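PDB 5WLH: LbaCas13a H328A (C2c2) from Lachnospiraceae bacterium NK4A179, which binds its CRISPR guide RNA and probably processes it and, directed by that guide, cleaves RNA with a preference for adenosine. Local coordinates for residues A[1237-1249]-A[1260-1273]. Residues are numbered along the deposited sequence; the frame is centred on the assembly and turned at random. Where two conformers were deposited one is given.
Sequences SEHDNITELRNYI and RSFLGIYSEVFDRF. With nucleotides of chain B.
Arg1272 reaches across from its helix to Glu1238, and its NH1 donates to Glu1238 OE1 over 2.9 Å in a salt bridge that meets the oxygen from above the carboxylate plane, the two flat groups turned 61° apart. The same guanidinium grips Glu1268 side-on: NE and NH2 both end on Glu1268 OE1, at 3.0 and 2.9 Å, in the guanidinium plane. With CG wedged between backbone N and carbonyl carbon (chi1 58°) and the chain extended to NE, the group lies flat under Asn1241, whose CB covers one face. With an alanine in place of Arg1272, Glu1238 and Glu1268 would probably lose the cation they share, and a gap is likely to open beside Asn1241 CB. Water 1 donates to Asn1241 O and to Glu1268 OE1, a second bridge between the helices. Lys1308 also pairs with Glu1238 and with Asp1271, whose OD1 takes a very short 2.5 Å bond from the O2' of A3 of chain B.

At the other end, in one of two deposited conformers, the guanidinium of Arg1260 stacks on one face of the Tyr1248 ring, centres 3.9 Å apart and planes 18° apart, a cation-pi contact; Asp1259 accepts the phenol's hydrogen bond. Ile1265 CD1 meets the ring edge at CE2.

Between these ends Leu1245 is a knob in a hole of Ile1265, Glu1268, Val1269 and Phe1273, its CD2 3.9 Å from Phe1273 CD1. Ile1242 CG2 packs 3.8 Å from Phe1273 CE1, and Ile1249 lies against Ile1265.

The roughly antiparallel helical segments, whose axes pass 10.9 Å apart at closest, are consistent with the core of a HEPN nuclease domain: Arg1246 opens a sequence of the RxxxxH type found in HEPN ribonucleases, and this packing joins the helix carrying its arginine to one touching the crRNA.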
loop_
_atom_site.group_PDB
_atom_site.type_symbol
_atom_site.label_atom_id
_atom_site.label_comp_id
_atom_site.label_asym_id
_atom_site.label_seq_id
_atom_site.Cartn_x
_atom_site.Cartn_y
_atom_site.Cartn_z
ATOM N N SER A 1237 -2.080 -28.486 4.127
ATOM C CA SER A 1237 -1.378 -29.312 3.142
ATOM C C SER A 1237 -0.444 -28.509 2.249
ATOM O O SER A 1237 0.454 -29.093 1.631
ATOM C CB SER A 1237 -2.383 -30.063 2.265
ATOM O OG SER A 1237 -3.268 -30.819 3.064
ATOM N N GLU A 1238 -0.654 -27.193 2.144
ATOM C CA GLU A 1238 0.173 -26.320 1.331
ATOM C C GLU A 1238 1.221 -25.567 2.125
ATOM O O GLU A 1238 1.912 -24.731 1.543
ATOM C CB GLU A 1238 -0.686 -25.275 0.621
ATOM C CG GLU A 1238 -1.895 -25.763 -0.112
ATOM C CD GLU A 1238 -2.560 -24.600 -0.842
ATOM O OE1 GLU A 1238 -2.585 -24.645 -2.087
ATOM O OE2 GLU A 1238 -3.009 -23.622 -0.172
ATOM N N HIS A 1239 1.342 -25.826 3.429
ATOM C CA HIS A 1239 2.237 -25.028 4.265
ATOM C C HIS A 1239 3.663 -24.987 3.718
ATOM O O HIS A 1239 4.287 -23.919 3.666
ATOM C CB HIS A 1239 2.222 -25.564 5.700
ATOM C CG HIS A 1239 3.050 -24.753 6.644
ATOM N ND1 HIS A 1239 2.541 -23.685 7.355
ATOM C CD2 HIS A 1239 4.363 -24.834 6.974
ATOM C CE1 HIS A 1239 3.502 -23.154 8.091
ATOM N NE2 HIS A 1239 4.617 -23.833 7.880
ATOM N N ASP A 1240 4.202 -26.136 3.296
ATOM C CA ASP A 1240 5.562 -26.144 2.774
ATOM C C ASP A 1240 5.665 -25.410 1.439
ATOM O O ASP A 1240 6.719 -24.852 1.114
ATOM C CB ASP A 1240 6.063 -27.588 2.634
ATOM C CG ASP A 1240 6.194 -28.301 3.983
ATOM O OD1 ASP A 1240 6.346 -27.623 5.022
ATOM O OD2 ASP A 1240 6.130 -29.547 4.002
ATOM N N ASN A 1241 4.600 -25.416 0.642
ATOM C CA ASN A 1241 4.630 -24.655 -0.600
ATOM C C ASN A 1241 4.642 -23.163 -0.317
ATOM O O ASN A 1241 5.264 -22.394 -1.064
ATOM C CB ASN A 1241 3.435 -25.024 -1.462
ATOM C CG ASN A 1241 3.324 -26.510 -1.664
ATOM O OD1 ASN A 1241 2.550 -27.186 -0.981
ATOM N ND2 ASN A 1241 4.129 -27.037 -2.580
ATOM N N ILE A 1242 3.974 -22.747 0.758
ATOM C CA ILE A 1242 4.012 -21.341 1.139
ATOM C C ILE A 1242 5.424 -20.956 1.538
ATOM O O ILE A 1242 5.957 -19.941 1.082
ATOM C CB ILE A 1242 3.006 -21.053 2.263
ATOM C CG1 ILE A 1242 1.590 -21.381 1.801
ATOM C CG2 ILE A 1242 3.106 -19.597 2.720
ATOM C CD1 ILE A 1242 1.213 -20.722 0.505
ATOM N N THR A 1243 6.051 -21.766 2.398
ATOM C CA THR A 1243 7.447 -21.538 2.758
ATOM C C THR A 1243 8.333 -21.485 1.528
ATOM O O THR A 1243 9.205 -20.612 1.411
ATOM C CB THR A 1243 7.932 -22.650 3.689
ATOM O OG1 THR A 1243 7.073 -22.708 4.825
ATOM C CG2 THR A 1243 9.360 -22.374 4.130
ATOM N N GLU A 1244 8.119 -22.415 0.594
ATOM C CA GLU A 1244 8.913 -22.425 -0.625
ATOM C C GLU A 1244 8.722 -21.141 -1.416
ATOM O O GLU A 1244 9.693 -20.570 -1.926
ATOM C CB GLU A 1244 8.546 -23.635 -1.479
ATOM C CG GLU A 1244 9.291 -23.679 -2.806
ATOM C CD GLU A 1244 9.373 -25.085 -3.368
ATOM O OE1 GLU A 1244 10.205 -25.878 -2.875
ATOM O OE2 GLU A 1244 8.590 -25.402 -4.287
ATOM N N LEU A 1245 7.474 -20.677 -1.537
ATOM C CA LEU A 1245 7.220 -19.442 -2.276
ATOM C C LEU A 1245 7.880 -18.250 -1.583
ATOM O O LEU A 1245 8.539 -17.426 -2.223
ATOM C CB LEU A 1245 5.715 -19.237 -2.420
ATOM C CG LEU A 1245 5.269 -17.865 -2.938
ATOM C CD1 LEU A 1245 5.792 -17.640 -4.347
ATOM C CD2 LEU A 1245 3.723 -17.790 -2.897
ATOM N N ARG A 1246 7.714 -18.148 -0.264
ATOM C CA ARG A 1246 8.346 -17.077 0.492
ATOM C C ARG A 1246 9.850 -17.069 0.259
ATOM O O ARG A 1246 10.455 -16.022 -0.012
ATOM C CB ARG A 1246 8.022 -17.269 1.980
ATOM C CG ARG A 1246 8.556 -16.191 2.895
ATOM C CD ARG A 1246 9.804 -16.613 3.638
ATOM N NE ARG A 1246 10.431 -15.458 4.279
ATOM C CZ ARG A 1246 10.078 -14.989 5.468
ATOM N NH1 ARG A 1246 9.104 -15.583 6.158
ATOM N NH2 ARG A 1246 10.691 -13.923 5.970
ATOM N N ASN A 1247 10.471 -18.247 0.349
ATOM C CA ASN A 1247 11.914 -18.322 0.167
ATOM C C ASN A 1247 12.295 -17.975 -1.257
ATOM O O ASN A 1247 13.300 -17.291 -1.486
ATOM C CB ASN A 1247 12.423 -19.716 0.524
ATOM C CG ASN A 1247 12.423 -19.981 2.018
ATOM O OD1 ASN A 1247 12.405 -19.058 2.839
ATOM N ND2 ASN A 1247 12.465 -21.254 2.379
ATOM N N TYR A 1248 11.510 -18.452 -2.228
ATOM C CA TYR A 1248 11.795 -18.148 -3.620
ATOM C C TYR A 1248 11.886 -16.647 -3.826
ATOM O O TYR A 1248 12.833 -16.142 -4.434
ATOM C CB TYR A 1248 10.711 -18.755 -4.506
ATOM C CG TYR A 1248 10.979 -18.633 -5.981
ATOM C CD1 TYR A 1248 11.679 -19.615 -6.661
ATOM C CD2 TYR A 1248 10.535 -17.528 -6.694
ATOM C CE1 TYR A 1248 11.922 -19.505 -8.004
ATOM C CE2 TYR A 1248 10.782 -17.406 -8.034
ATOM C CZ TYR A 1248 11.479 -18.400 -8.689
ATOM O OH TYR A 1248 11.727 -18.281 -10.041
ATOM N N ILE A 1249 10.905 -15.914 -3.299
ATOM C CA ILE A 1249 10.893 -14.462 -3.443
ATOM C C ILE A 1249 12.054 -13.841 -2.672
ATOM O O ILE A 1249 12.864 -13.083 -3.223
ATOM C CB ILE A 1249 9.551 -13.897 -2.952
ATOM C CG1 ILE A 1249 8.406 -14.391 -3.844
ATOM C CG2 ILE A 1249 9.606 -12.379 -2.903
ATOM C CD1 ILE A 1249 7.052 -14.260 -3.152
ATOM N N ARG A 1260 9.834 -19.226 -13.282
ATOM C CA ARG A 1260 8.496 -18.663 -13.280
ATOM C C ARG A 1260 8.598 -17.171 -13.543
ATOM O O ARG A 1260 9.670 -16.572 -13.446
ATOM C CB ARG A 1260 7.761 -18.929 -11.963
ATOM C CG ARG A 1260 8.506 -18.482 -10.726
ATOM C CD ARG A 1260 7.882 -19.092 -9.478
ATOM N NE ARG A 1260 8.529 -20.343 -9.099
ATOM C CZ ARG A 1260 8.272 -21.008 -7.979
ATOM N NH1 ARG A 1260 7.374 -20.547 -7.122
ATOM N NH2 ARG A 1260 8.913 -22.137 -7.717
ATOM N N SER A 1261 7.463 -16.584 -13.881
ATOM C CA SER A 1261 7.382 -15.179 -14.233
ATOM C C SER A 1261 6.914 -14.372 -13.038
ATOM O O SER A 1261 6.410 -14.912 -12.056
ATOM C CB SER A 1261 6.407 -14.983 -15.383
ATOM O OG SER A 1261 5.181 -15.589 -15.030
ATOM N N PHE A 1262 7.084 -13.055 -13.142
ATOM C CA PHE A 1262 6.447 -12.161 -12.187
ATOM C C PHE A 1262 4.943 -12.404 -12.137
ATOM O O PHE A 1262 4.354 -12.475 -11.062
ATOM C CB PHE A 1262 6.777 -10.710 -12.541
ATOM C CG PHE A 1262 8.055 -10.228 -11.900
ATOM C CD1 PHE A 1262 8.148 -10.124 -10.516
ATOM C CD2 PHE A 1262 9.163 -9.911 -12.668
ATOM C CE1 PHE A 1262 9.318 -9.683 -9.903
ATOM C CE2 PHE A 1262 10.349 -9.468 -12.062
ATOM C CZ PHE A 1262 10.423 -9.351 -10.680
ATOM N N LEU A 1263 4.295 -12.542 -13.299
ATOM C CA LEU A 1263 2.864 -12.831 -13.281
ATOM C C LEU A 1263 2.570 -14.141 -12.578
ATOM O O LEU A 1263 1.557 -14.266 -11.884
ATOM C CB LEU A 1263 2.304 -12.875 -14.702
ATOM C CG LEU A 1263 1.986 -11.502 -15.277
ATOM C CD1 LEU A 1263 1.575 -11.697 -16.720
ATOM C CD2 LEU A 1263 0.857 -10.814 -14.505
ATOM N N GLY A 1264 3.435 -15.139 -12.760
ATOM C CA GLY A 1264 3.203 -16.416 -12.108
ATOM C C GLY A 1264 3.378 -16.336 -10.603
ATOM O O GLY A 1264 2.672 -17.013 -9.852
ATOM N N ILE A 1265 4.337 -15.533 -10.150
ATOM C CA ILE A 1265 4.535 -15.364 -8.713
ATOM C C ILE A 1265 3.373 -14.587 -8.117
ATOM O O ILE A 1265 2.792 -14.996 -7.104
ATOM C CB ILE A 1265 5.877 -14.676 -8.434
ATOM C CG1 ILE A 1265 7.042 -15.584 -8.840
ATOM C CG2 ILE A 1265 6.000 -14.332 -6.922
ATOM C CD1 ILE A 1265 8.319 -14.814 -9.203
ATOM N N TYR A 1266 3.005 -13.465 -8.749
ATOM C CA TYR A 1266 1.838 -12.720 -8.295
ATOM C C TYR A 1266 0.596 -13.603 -8.332
ATOM O O TYR A 1266 -0.259 -13.530 -7.440
ATOM C CB TYR A 1266 1.653 -11.464 -9.153
ATOM C CG TYR A 1266 2.439 -10.287 -8.623
ATOM C CD1 TYR A 1266 3.819 -10.222 -8.780
ATOM C CD2 TYR A 1266 1.796 -9.261 -7.923
ATOM C CE1 TYR A 1266 4.551 -9.142 -8.263
ATOM C CE2 TYR A 1266 2.509 -8.190 -7.408
ATOM C CZ TYR A 1266 3.878 -8.150 -7.560
ATOM O OH TYR A 1266 4.586 -7.094 -7.037
ATOM N N SER A 1267 0.501 -14.478 -9.339
ATOM C CA SER A 1267 -0.637 -15.390 -9.408
ATOM C C SER A 1267 -0.658 -16.316 -8.205
ATOM O O SER A 1267 -1.726 -16.593 -7.648
ATOM C CB SER A 1267 -0.593 -16.242 -10.688
ATOM O OG SER A 1267 -0.777 -15.458 -11.836
ATOM N N GLU A 1268 0.507 -16.826 -7.805
ATOM C CA GLU A 1268 0.503 -17.769 -6.697
ATOM C C GLU A 1268 0.267 -17.059 -5.371
ATOM O O GLU A 1268 -0.369 -17.626 -4.473
ATOM C CB GLU A 1268 1.799 -18.578 -6.661
ATOM C CG GLU A 1268 1.726 -19.646 -5.572
ATOM C CD GLU A 1268 2.939 -20.544 -5.531
ATOM O OE1 GLU A 1268 2.975 -21.411 -4.638
ATOM O OE2 GLU A 1268 3.846 -20.376 -6.375
ATOM N N VAL A 1269 0.753 -15.822 -5.235
ATOM C CA VAL A 1269 0.405 -15.022 -4.065
ATOM C C VAL A 1269 -1.108 -14.861 -3.988
ATOM O O VAL A 1269 -1.736 -15.141 -2.964
ATOM C CB VAL A 1269 1.133 -13.663 -4.114
ATOM C CG1 VAL A 1269 0.552 -12.696 -3.058
ATOM C CG2 VAL A 1269 2.632 -13.854 -3.902
ATOM N N PHE A 1270 -1.717 -14.425 -5.088
ATOM C CA PHE A 1270 -3.169 -14.292 -5.142
ATOM C C PHE A 1270 -3.859 -15.609 -4.797
ATOM O O PHE A 1270 -4.864 -15.624 -4.081
ATOM C CB PHE A 1270 -3.593 -13.831 -6.541
ATOM C CG PHE A 1270 -5.071 -13.651 -6.702
ATOM C CD1 PHE A 1270 -5.747 -12.681 -5.965
ATOM C CD2 PHE A 1270 -5.781 -14.406 -7.636
ATOM C CE1 PHE A 1270 -7.110 -12.496 -6.102
ATOM C CE2 PHE A 1270 -7.141 -14.234 -7.792
ATOM C CZ PHE A 1270 -7.811 -13.263 -7.044
ATOM N N ASP A 1271 -3.337 -16.714 -5.309
ATOM C CA ASP A 1271 -4.022 -17.987 -5.139
ATOM C C ASP A 1271 -3.979 -18.456 -3.694
ATOM O O ASP A 1271 -4.993 -18.930 -3.165
ATOM C CB ASP A 1271 -3.408 -19.046 -6.045
ATOM C CG ASP A 1271 -4.101 -20.387 -5.886
ATOM O OD1 ASP A 1271 -5.117 -20.621 -6.585
ATOM O OD2 ASP A 1271 -3.657 -21.176 -5.033
ATOM N N ARG A 1272 -2.820 -18.330 -3.024
ATOM C CA ARG A 1272 -2.723 -18.976 -1.720
ATOM C C ARG A 1272 -1.802 -18.328 -0.695
ATOM O O ARG A 1272 -1.617 -18.923 0.371
ATOM C CB ARG A 1272 -2.280 -20.445 -1.885
ATOM C CG ARG A 1272 -0.943 -20.648 -2.589
ATOM C CD ARG A 1272 -0.625 -22.151 -2.585
ATOM N NE ARG A 1272 0.525 -22.522 -3.398
ATOM C CZ ARG A 1272 0.882 -23.791 -3.597
ATOM N NH1 ARG A 1272 0.161 -24.761 -3.040
ATOM N NH2 ARG A 1272 1.942 -24.086 -4.333
ATOM N N PHE A 1273 -1.215 -17.152 -0.941
ATOM C CA PHE A 1273 -0.374 -16.589 0.107
ATOM C C PHE A 1273 -1.207 -15.876 1.167
ATOM O O PHE A 1273 -0.820 -15.827 2.340
ATOM C CB PHE A 1273 0.650 -15.638 -0.517
ATOM C CG PHE A 1273 1.845 -15.358 0.344
ATOM C CD1 PHE A 1273 2.774 -16.352 0.625
ATOM C CD2 PHE A 1273 2.050 -14.079 0.863
ATOM C CE1 PHE A 1273 3.877 -16.084 1.410
ATOM C CE2 PHE A 1273 3.167 -13.807 1.646
ATOM C CZ PHE A 1273 4.081 -14.802 1.909
ATOM P P A B 4 -10.519 -20.736 -4.564
ATOM O OP1 A B 4 -10.459 -19.895 -3.328
ATOM O OP2 A B 4 -11.762 -21.470 -4.918
ATOM O "O5'" A B 4 -10.165 -19.822 -5.811
ATOM C "C5'" A B 4 -8.984 -19.037 -5.822
ATOM C "C4'" A B 4 -8.770 -18.447 -7.183
ATOM O "O4'" A B 4 -8.578 -19.510 -8.148
ATOM C "C3'" A B 4 -9.943 -17.662 -7.735
ATOM O "O3'" A B 4 -9.987 -16.343 -7.235
ATOM C "C2'" A B 4 -9.711 -17.738 -9.236
ATOM O "O2'" A B 4 -8.666 -16.856 -9.625
ATOM C "C1'" A B 4 -9.186 -19.162 -9.373
ATOM N N9 A B 4 -10.264 -20.134 -9.632
ATOM C C8 A B 4 -10.873 -21.011 -8.769
ATOM N N7 A B 4 -11.784 -21.763 -9.350
ATOM C C5 A B 4 -11.751 -21.359 -10.679
ATOM C C6 A B 4 -12.470 -21.746 -11.834
ATOM N N6 A B 4 -13.409 -22.693 -11.854
ATOM N N1 A B 4 -12.165 -21.124 -12.993
ATOM C C2 A B 4 -11.228 -20.171 -13.004
ATOM N N3 A B 4 -10.494 -19.721 -11.986
ATOM C C4 A B 4 -10.818 -20.353 -10.857
ATOM P P A B 3 -11.205 -25.872 -2.585
ATOM O OP1 A B 3 -11.989 -24.610 -2.511
ATOM O OP2 A B 3 -11.875 -27.160 -2.899
ATOM O "O5'" A B 3 -10.040 -25.752 -3.653
ATOM C "C5'" A B 3 -10.158 -24.869 -4.727
ATOM C "C4'" A B 3 -8.880 -24.110 -4.919
ATOM O "O4'" A B 3 -8.078 -24.808 -5.906
ATOM C "C3'" A B 3 -9.101 -22.722 -5.495
ATOM O "O3'" A B 3 -9.286 -21.753 -4.478
ATOM C "C2'" A B 3 -7.881 -22.506 -6.365
ATOM O "O2'" A B 3 -6.760 -22.182 -5.558
ATOM C "C1'" A B 3 -7.668 -23.919 -6.907
ATOM N N9 A B 3 -8.499 -24.210 -8.088
ATOM C C8 A B 3 -9.478 -25.185 -8.189
ATOM N N7 A B 3 -10.044 -25.243 -9.373
ATOM C C5 A B 3 -9.397 -24.240 -10.092
ATOM C C6 A B 3 -9.519 -23.798 -11.421
ATOM N N6 A B 3 -10.404 -24.320 -12.275
ATOM N N1 A B 3 -8.717 -22.790 -11.843
ATOM C C2 A B 3 -7.841 -22.273 -10.971
ATOM N N3 A B 3 -7.634 -22.612 -9.699
ATOM C C4 A B 3 -8.445 -23.607 -9.319
HETATM O O HOH W 1 5.283 -22.495 -3.826
#